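Local coordinates for putative epoxide hydrolase protein (PDB 5BOV) that is a putative epoxide hydrolase of the alpha/beta hydrolase fold, whose substrate and exact reaction remain unconfirmed, at residues P80-A90 / G226-E234; G167-T175 / H209-R218. All coordinates share one frame; numbering follows the deposited sequence.

Contact 1: residues P80-A90 / G226-E234; sequences PRNGQPSAMAA and GEAKYAGYE
One carboxylate oxygen, Glu234 OE2, takes three hydrogen bonds from the start of helix 85-98 in this alpha/beta hydrolase fold. Ser86 N meets it on the syn side and Gln84 NE2 on the anti side, both tilted about 25° from the carboxylate plane. Ser86 OG approaches from above that plane, with 2.7 Å between Ser86 OG and Glu234 OE2. The negative oxygen thus sits at a helix N-terminus, where the dipole would probably stabilise its charge. Glu234 brings OE2 there by bending at chi2 (-65°).

Gln84, at the N-cap position, uses both ends of its amide. While NE2 donates to Glu234, Gln84 OE1 accepts from Glu227 N at 2.9 Å and from Asn82 ND2 at 2.7 Å. These bonds hold the amide against rotation. Asn82 ND2 gives its other proton to Glu227 OE2, on the anti lone pair, at 2.9 Å. Asn82 OD1 accepts from Gln84 N, which closes an Asx turn. A water links Pro80 O to Glu227 OE2. The ring of Tyr233 packs edge-to-face with Trp123.

Beside this polar network, the Tyr230 ring has Lys229 CG of its own segment over one face. On the opposite face, Ala87 CA makes a CH-pi contact 3.9 Å from the centroid of the Tyr230 ring. Ala87 CB is 3.6 Å from Tyr230 CE2, and Ala90 CB is 3.9 Å from Tyr230 CE1.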
loop_
_atom_site.group_PDB
_atom_site.type_symbol
_atom_site.label_atom_id
_atom_site.label_comp_id
_atom_site.label_asym_id
_atom_site.label_seq_id
_atom_site.Cartn_x
_atom_site.Cartn_y
_atom_site.Cartn_z
ATOM N N PRO A 80 4.731 -5.276 19.253
ATOM C CA PRO A 80 3.360 -5.000 19.003
ATOM C C PRO A 80 3.022 -5.167 17.507
ATOM O O PRO A 80 3.770 -4.746 16.637
ATOM C CB PRO A 80 3.207 -3.516 19.414
ATOM C CG PRO A 80 4.204 -3.309 20.499
ATOM C CD PRO A 80 5.379 -4.190 20.011
ATOM N N ARG A 81 1.889 -5.814 17.275
ATOM C CA ARG A 81 1.347 -5.995 15.898
ATOM C C ARG A 81 0.628 -4.678 15.508
ATOM O O ARG A 81 -0.588 -4.530 15.552
ATOM C CB ARG A 81 0.451 -7.201 15.790
ATOM C CG ARG A 81 1.212 -8.483 15.457
ATOM C CD ARG A 81 2.348 -8.786 16.420
ATOM N NE ARG A 81 2.878 -10.085 16.077
ATOM C CZ ARG A 81 4.055 -10.553 16.448
ATOM N NH1 ARG A 81 4.846 -9.845 17.207
ATOM N NH2 ARG A 81 4.445 -11.807 16.076
ATOM N N ASN A 82 1.461 -3.690 15.196
ATOM C CA ASN A 82 1.045 -2.290 15.073
ATOM C C ASN A 82 0.860 -1.931 13.607
ATOM O O ASN A 82 1.820 -2.015 12.815
ATOM C CB ASN A 82 2.119 -1.438 15.754
ATOM C CG ASN A 82 1.866 0.072 15.658
ATOM O OD1 ASN A 82 0.800 0.537 15.260
ATOM N ND2 ASN A 82 2.869 0.818 16.022
ATOM N N GLY A 83 -0.377 -1.497 13.271
ATOM C CA GLY A 83 -0.700 -0.997 11.929
ATOM C C GLY A 83 -0.705 0.510 11.732
ATOM O O GLY A 83 -1.200 1.006 10.698
ATOM N N GLN A 84 -0.014 1.270 12.581
ATOM C CA GLN A 84 -0.033 2.732 12.358
ATOM C C GLN A 84 0.797 3.102 11.118
ATOM O O GLN A 84 1.738 2.353 10.728
ATOM C CB GLN A 84 0.545 3.473 13.561
ATOM C CG GLN A 84 2.028 3.418 13.764
ATOM C CD GLN A 84 2.440 4.155 15.023
ATOM O OE1 GLN A 84 2.717 3.544 16.089
ATOM N NE2 GLN A 84 2.501 5.490 14.924
ATOM N N PRO A 85 0.490 4.205 10.480
ATOM C CA PRO A 85 1.044 4.440 9.147
ATOM C C PRO A 85 2.551 4.522 9.096
ATOM O O PRO A 85 3.191 3.939 8.168
ATOM C CB PRO A 85 0.389 5.764 8.702
ATOM C CG PRO A 85 -0.922 5.808 9.458
ATOM C CD PRO A 85 -0.565 5.193 10.786
ATOM N N SER A 86 3.196 5.232 10.031
ATOM C CA SER A 86 4.607 5.408 9.910
ATOM C C SER A 86 5.407 4.122 10.171
ATOM O O SER A 86 6.575 4.017 9.770
ATOM C CB SER A 86 5.133 6.552 10.784
ATOM O OG SER A 86 4.862 6.270 12.172
ATOM N N ALA A 87 4.794 3.136 10.828
ATOM C CA ALA A 87 5.466 1.857 11.083
ATOM C C ALA A 87 5.744 1.151 9.760
ATOM O O ALA A 87 6.842 0.619 9.554
ATOM C CB ALA A 87 4.663 0.995 12.044
HETATM N N MSE A 88 4.789 1.183 8.830
HETATM C CA MSE A 88 4.978 0.570 7.547
HETATM C C MSE A 88 5.982 1.323 6.717
HETATM O O MSE A 88 6.771 0.693 6.003
HETATM C CB MSE A 88 3.651 0.438 6.794
HETATM C CG MSE A 88 2.696 -0.428 7.639
HETATM SE SE MSE A 88 1.043 -0.691 6.639
HETATM C CE MSE A 88 -0.108 -1.112 8.199
ATOM N N ALA A 89 5.974 2.662 6.772
ATOM C CA ALA A 89 6.986 3.445 6.090
ATOM C C ALA A 89 8.390 3.103 6.609
ATOM O O ALA A 89 9.331 2.874 5.819
ATOM C CB ALA A 89 6.688 4.924 6.239
ATOM N N ALA A 90 8.522 3.015 7.939
ATOM C CA ALA A 90 9.812 2.633 8.530
ATOM C C ALA A 90 10.260 1.262 8.042
ATOM O O ALA A 90 11.454 1.075 7.748
ATOM C CB ALA A 90 9.727 2.661 10.044
ATOM N N GLY A 226 -0.259 5.045 19.179
ATOM C CA GLY A 226 0.812 4.324 18.514
ATOM C C GLY A 226 1.952 4.065 19.475
ATOM O O GLY A 226 1.838 4.342 20.677
ATOM N N GLU A 227 3.045 3.539 18.952
ATOM C CA GLU A 227 4.257 3.310 19.749
ATOM C C GLU A 227 5.069 4.574 19.836
ATOM O O GLU A 227 5.201 5.343 18.889
ATOM C CB GLU A 227 5.101 2.188 19.106
ATOM C CG GLU A 227 4.464 0.840 19.206
ATOM C CD GLU A 227 5.326 -0.196 18.512
ATOM O OE1 GLU A 227 6.335 -0.702 19.092
ATOM O OE2 GLU A 227 5.030 -0.524 17.349
ATOM N N ALA A 228 5.782 4.686 20.947
ATOM C CA ALA A 228 6.607 5.836 21.204
ATOM C C ALA A 228 7.673 6.087 20.158
ATOM O O ALA A 228 7.936 7.244 19.767
ATOM C CB ALA A 228 7.223 5.711 22.604
ATOM N N LYS A 229 8.267 5.027 19.636
ATOM C CA LYS A 229 9.306 5.209 18.637
ATOM C C LYS A 229 8.837 5.745 17.264
ATOM O O LYS A 229 9.664 6.134 16.445
ATOM C CB LYS A 229 10.116 3.911 18.422
ATOM C CG LYS A 229 9.370 2.746 17.824
ATOM C CD LYS A 229 10.297 1.548 17.811
ATOM C CE LYS A 229 9.742 0.410 17.036
ATOM N NZ LYS A 229 10.659 -0.773 17.221
ATOM N N TYR A 230 7.505 5.740 17.045
ATOM C CA TYR A 230 6.961 6.298 15.831
ATOM C C TYR A 230 6.285 7.651 16.054
ATOM O O TYR A 230 5.788 8.248 15.093
ATOM C CB TYR A 230 5.985 5.314 15.220
ATOM C CG TYR A 230 6.649 3.977 14.861
ATOM C CD1 TYR A 230 7.737 3.942 14.039
ATOM C CD2 TYR A 230 6.103 2.781 15.287
ATOM C CE1 TYR A 230 8.340 2.694 13.663
ATOM C CE2 TYR A 230 6.693 1.557 14.936
ATOM C CZ TYR A 230 7.820 1.542 14.146
ATOM O OH TYR A 230 8.429 0.326 13.795
ATOM N N ALA A 231 6.309 8.148 17.306
ATOM C CA ALA A 231 5.490 9.332 17.599
ATOM C C ALA A 231 6.049 10.559 16.890
ATOM O O ALA A 231 5.273 11.453 16.466
ATOM C CB ALA A 231 5.421 9.534 19.146
ATOM N N GLY A 232 7.356 10.647 16.753
ATOM C CA GLY A 232 7.997 11.758 16.042
ATOM C C GLY A 232 7.553 11.809 14.566
ATOM O O GLY A 232 7.206 12.896 14.019
ATOM N N TYR A 233 7.550 10.642 13.931
ATOM C CA TYR A 233 7.082 10.613 12.556
ATOM C C TYR A 233 5.640 11.038 12.475
ATOM O O TYR A 233 5.289 11.770 11.566
ATOM C CB TYR A 233 7.203 9.200 12.018
ATOM C CG TYR A 233 8.604 8.615 12.070
ATOM C CD1 TYR A 233 9.726 9.380 11.859
ATOM C CD2 TYR A 233 8.754 7.227 12.205
ATOM C CE1 TYR A 233 11.042 8.790 11.867
ATOM C CE2 TYR A 233 10.039 6.641 12.188
ATOM C CZ TYR A 233 11.143 7.412 12.027
ATOM O OH TYR A 233 12.394 6.812 11.979
ATOM N N GLU A 234 4.774 10.551 13.371
ATOM C CA GLU A 234 3.365 10.861 13.288
ATOM C C GLU A 234 3.143 12.337 13.542
ATOM O O GLU A 234 2.234 12.960 12.940
ATOM C CB GLU A 234 2.502 10.044 14.212
ATOM C CG GLU A 234 2.568 8.561 13.971
ATOM C CD GLU A 234 2.003 8.083 12.590
ATOM O OE1 GLU A 234 1.381 8.898 11.862
ATOM O OE2 GLU A 234 2.250 6.885 12.272
HETATM O O HOH W 1 5.403 -2.598 15.797
HETATM O O HOH W 2 3.192 6.840 17.348
HETATM O O HOH W 3 9.477 -0.434 11.350
#

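Contact 2: residues G167-T175 / H209-R218; sequences GEAGYRQNT and HVAITISNYR
Tyr171 OH and His209 NE2 share a hydrogen bond of 2.7 Å. Each group meets the other at its ring edge, and the ring planes stand 48° apart. Next to this pair, Val210 is a knob among Glu168, Tyr171 and Arg172 of helix 165-173 and Thr175 at the start of helix 175-186. Val210 CG2 lies 3.9 Å from Tyr171 CD2. Val210 CG1 sits over one face of the Arg172 guanidinium, toward its rim, 3.5 Å from Arg172 NH2. Ile214 CD1 packs on the Glu168 backbone at CA. The axes of segments 167-173 and 209-218 come within 9.9 Å and run roughly antiparallel, at 143°. Both helices belong to the insert that follows strand 127-133 of the alpha/beta hydrolase fold.

A salt bridge within its own helix fixes the Arg172 guanidinium. Glu168 OE2 lies in the guanidinium plane, 2.8 Å from Arg172 NH1; a bend at chi3 (-78°) turns the group there. A water joins Arg172 NH2 to Ala211 N. Arg218 NE bonds to Phe162 O, which ties that side chain to helix 157-162. At its other ring nitrogen, His209 ND1 bonds to Gly68 O. Thr175 CG2 covers one face of the Tyr171 ring, and Thr175 OG1 bonds to Tyr171 O at 2.6 Å.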
loop_
_atom_site.group_PDB
_atom_site.type_symbol
_atom_site.label_atom_id
_atom_site.label_comp_id
_atom_site.label_asym_id
_atom_site.label_seq_id
_atom_site.Cartn_x
_atom_site.Cartn_y
_atom_site.Cartn_z
ATOM N N GLY A 167 -16.258 -6.990 15.326
ATOM C CA GLY A 167 -15.570 -6.853 14.060
ATOM C C GLY A 167 -14.263 -7.601 13.987
ATOM O O GLY A 167 -13.922 -8.195 12.954
ATOM N N GLU A 168 -13.489 -7.538 15.039
ATOM C CA GLU A 168 -12.261 -8.317 15.102
ATOM C C GLU A 168 -12.596 -9.812 14.947
ATOM O O GLU A 168 -11.962 -10.548 14.192
ATOM C CB GLU A 168 -11.498 -8.067 16.388
ATOM C CG GLU A 168 -10.255 -8.993 16.487
ATOM C CD GLU A 168 -9.338 -8.749 17.692
ATOM O OE1 GLU A 168 -9.476 -7.704 18.345
ATOM O OE2 GLU A 168 -8.502 -9.650 18.005
ATOM N N ALA A 169 -13.598 -10.273 15.728
ATOM C CA ALA A 169 -13.979 -11.661 15.645
ATOM C C ALA A 169 -14.512 -12.071 14.251
ATOM O O ALA A 169 -14.190 -13.142 13.766
ATOM C CB ALA A 169 -15.031 -11.987 16.745
ATOM N N GLY A 170 -15.312 -11.213 13.640
ATOM C CA GLY A 170 -15.818 -11.451 12.316
ATOM C C GLY A 170 -14.694 -11.557 11.299
ATOM O O GLY A 170 -14.693 -12.439 10.429
ATOM N N TYR A 171 -13.733 -10.655 11.414
ATOM C CA TYR A 171 -12.648 -10.642 10.417
ATOM C C TYR A 171 -11.794 -11.862 10.578
ATOM O O TYR A 171 -11.301 -12.429 9.607
ATOM C CB TYR A 171 -11.858 -9.320 10.430
ATOM C CG TYR A 171 -10.977 -9.153 9.185
ATOM C CD1 TYR A 171 -11.560 -9.162 7.909
ATOM C CD2 TYR A 171 -9.613 -9.021 9.293
ATOM C CE1 TYR A 171 -10.747 -9.084 6.781
ATOM C CE2 TYR A 171 -8.782 -8.940 8.172
ATOM C CZ TYR A 171 -9.356 -8.944 6.932
ATOM O OH TYR A 171 -8.594 -8.887 5.773
ATOM N N ARG A 172 -11.579 -12.248 11.823
ATOM C CA ARG A 172 -10.778 -13.461 12.116
ATOM C C ARG A 172 -11.498 -14.724 11.693
ATOM O O ARG A 172 -10.892 -15.627 11.106
ATOM C CB ARG A 172 -10.407 -13.543 13.574
ATOM C CG ARG A 172 -9.589 -14.789 13.932
ATOM C CD ARG A 172 -8.980 -14.675 15.296
ATOM N NE ARG A 172 -7.807 -13.820 15.256
ATOM C CZ ARG A 172 -7.648 -12.676 15.908
ATOM N NH1 ARG A 172 -8.590 -12.166 16.696
ATOM N NH2 ARG A 172 -6.486 -12.038 15.762
ATOM N N GLN A 173 -12.771 -14.846 12.014
ATOM C CA GLN A 173 -13.502 -16.062 11.643
ATOM C C GLN A 173 -13.770 -16.204 10.127
ATOM O O GLN A 173 -13.911 -17.326 9.624
ATOM C CB GLN A 173 -14.842 -16.088 12.336
ATOM C CG GLN A 173 -14.701 -16.314 13.818
ATOM C CD GLN A 173 -16.065 -16.236 14.517
ATOM O OE1 GLN A 173 -17.137 -16.491 13.907
ATOM N NE2 GLN A 173 -16.039 -15.824 15.770
ATOM N N ASN A 174 -13.945 -15.067 9.453
ATOM C CA ASN A 174 -14.474 -14.985 8.101
ATOM C C ASN A 174 -13.466 -14.202 7.182
ATOM O O ASN A 174 -13.966 -13.568 6.267
ATOM C CB ASN A 174 -15.841 -14.200 8.052
ATOM C CG ASN A 174 -16.907 -14.823 8.952
ATOM O OD1 ASN A 174 -16.983 -16.052 9.039
ATOM N ND2 ASN A 174 -17.745 -13.987 9.613
ATOM N N THR A 175 -12.166 -14.385 7.366
ATOM C CA THR A 175 -11.187 -13.524 6.676
ATOM C C THR A 175 -11.382 -13.620 5.168
ATOM O O THR A 175 -11.472 -12.605 4.442
ATOM C CB THR A 175 -9.763 -13.834 7.018
ATOM O OG1 THR A 175 -9.641 -14.051 8.407
ATOM C CG2 THR A 175 -8.878 -12.791 6.525
ATOM N N HIS A 209 -2.265 -11.069 10.344
ATOM C CA HIS A 209 -3.035 -10.252 9.444
ATOM C C HIS A 209 -4.222 -9.544 10.131
ATOM O O HIS A 209 -4.483 -8.375 9.890
ATOM C CB HIS A 209 -3.567 -11.097 8.280
ATOM C CG HIS A 209 -4.379 -10.272 7.316
ATOM N ND1 HIS A 209 -3.808 -9.287 6.553
ATOM C CD2 HIS A 209 -5.706 -10.199 7.125
ATOM C CE1 HIS A 209 -4.762 -8.661 5.890
ATOM N NE2 HIS A 209 -5.923 -9.201 6.245
ATOM N N VAL A 210 -4.930 -10.288 10.953
ATOM C CA VAL A 210 -6.086 -9.688 11.634
ATOM C C VAL A 210 -5.615 -8.598 12.523
ATOM O O VAL A 210 -6.222 -7.490 12.521
ATOM C CB VAL A 210 -6.924 -10.747 12.383
ATOM C CG1 VAL A 210 -7.988 -10.109 13.272
ATOM C CG2 VAL A 210 -7.572 -11.676 11.373
ATOM N N ALA A 211 -4.595 -8.894 13.358
ATOM C CA ALA A 211 -4.158 -7.920 14.322
ATOM C C ALA A 211 -3.729 -6.628 13.612
ATOM O O ALA A 211 -4.039 -5.517 14.060
ATOM C CB ALA A 211 -3.034 -8.458 15.177
ATOM N N ILE A 212 -2.986 -6.755 12.507
ATOM C CA ILE A 212 -2.491 -5.577 11.768
ATOM C C ILE A 212 -3.663 -4.812 11.165
ATOM O O ILE A 212 -3.681 -3.548 11.195
ATOM C CB ILE A 212 -1.463 -5.969 10.692
ATOM C CG1 ILE A 212 -0.212 -6.529 11.350
ATOM C CG2 ILE A 212 -1.099 -4.778 9.801
ATOM C CD1 ILE A 212 0.538 -5.586 12.254
ATOM N N THR A 213 -4.627 -5.531 10.592
ATOM C CA THR A 213 -5.783 -4.904 10.003
ATOM C C THR A 213 -6.538 -4.084 11.069
ATOM O O THR A 213 -6.877 -2.891 10.864
ATOM C CB THR A 213 -6.713 -5.940 9.419
ATOM O OG1 THR A 213 -6.054 -6.603 8.327
ATOM C CG2 THR A 213 -8.011 -5.327 8.862
ATOM N N ILE A 214 -6.857 -4.723 12.185
ATOM C CA ILE A 214 -7.666 -4.041 13.228
ATOM C C ILE A 214 -6.894 -2.838 13.783
ATOM O O ILE A 214 -7.471 -1.751 14.010
ATOM C CB ILE A 214 -8.008 -5.041 14.346
ATOM C CG1 ILE A 214 -8.876 -6.166 13.823
ATOM C CG2 ILE A 214 -8.654 -4.376 15.555
ATOM C CD1 ILE A 214 -10.081 -5.819 13.046
ATOM N N SER A 215 -5.603 -3.038 14.024
ATOM C CA SER A 215 -4.751 -1.964 14.486
ATOM C C SER A 215 -4.739 -0.785 13.486
ATOM O O SER A 215 -4.834 0.388 13.883
ATOM C CB SER A 215 -3.328 -2.422 14.752
ATOM O OG SER A 215 -2.469 -1.336 15.108
ATOM N N ASN A 216 -4.519 -1.072 12.209
ATOM C CA ASN A 216 -4.535 -0.025 11.179
ATOM C C ASN A 216 -5.782 0.862 11.275
ATOM O O ASN A 216 -5.652 2.099 11.301
ATOM C CB ASN A 216 -4.400 -0.643 9.774
ATOM C CG ASN A 216 -4.479 0.387 8.682
ATOM O OD1 ASN A 216 -3.467 0.915 8.227
ATOM N ND2 ASN A 216 -5.693 0.669 8.214
ATOM N N TYR A 217 -6.960 0.217 11.333
ATOM C CA TYR A 217 -8.225 0.953 11.326
ATOM C C TYR A 217 -8.582 1.589 12.702
ATOM O O TYR A 217 -9.072 2.728 12.729
ATOM C CB TYR A 217 -9.355 0.118 10.711
ATOM C CG TYR A 217 -9.103 -0.059 9.268
ATOM C CD1 TYR A 217 -9.174 1.016 8.374
ATOM C CD2 TYR A 217 -8.631 -1.257 8.753
ATOM C CE1 TYR A 217 -8.819 0.881 7.023
ATOM C CE2 TYR A 217 -8.350 -1.389 7.402
ATOM C CZ TYR A 217 -8.425 -0.314 6.556
ATOM O OH TYR A 217 -8.022 -0.456 5.233
ATOM N N ARG A 218 -8.162 0.950 13.795
ATOM C CA ARG A 218 -8.336 1.583 15.087
ATOM C C ARG A 218 -7.417 2.792 15.209
ATOM O O ARG A 218 -7.844 3.865 15.720
ATOM C CB ARG A 218 -8.163 0.612 16.224
ATOM C CG ARG A 218 -9.327 -0.347 16.281
ATOM C CD ARG A 218 -9.144 -1.373 17.381
ATOM N NE ARG A 218 -10.263 -2.338 17.249
ATOM C CZ ARG A 218 -10.468 -3.348 18.060
ATOM N NH1 ARG A 218 -9.622 -3.548 19.081
ATOM N NH2 ARG A 218 -11.484 -4.201 17.824
HETATM O O HOH W 4 -11.175 -6.345 19.462
HETATM O O HOH W 5 -3.830 -11.586 14.016
#

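In the fold
The centres of contacts 1 and 2 lie about 18 Å apart. Contact 2 is nested along the chain inside the loop closed by contact 1. Its helices, 165-173 and 209-220, belong to the helical insert between strands 127-133 and 247-252. Contact 1 joins the start of helix 85-98, which follows strand 59-74, to the segment leading into helix 231-238. Helix 209-220 comes directly before helix 231-238 in the helix order. The two contacts also touch. Gly83 N probably donates to Ser215 OG, and Arg81 packs on Ile212. The loop before helix 85-98 therefore meets both the insert and the chain that returns from it to the sheet.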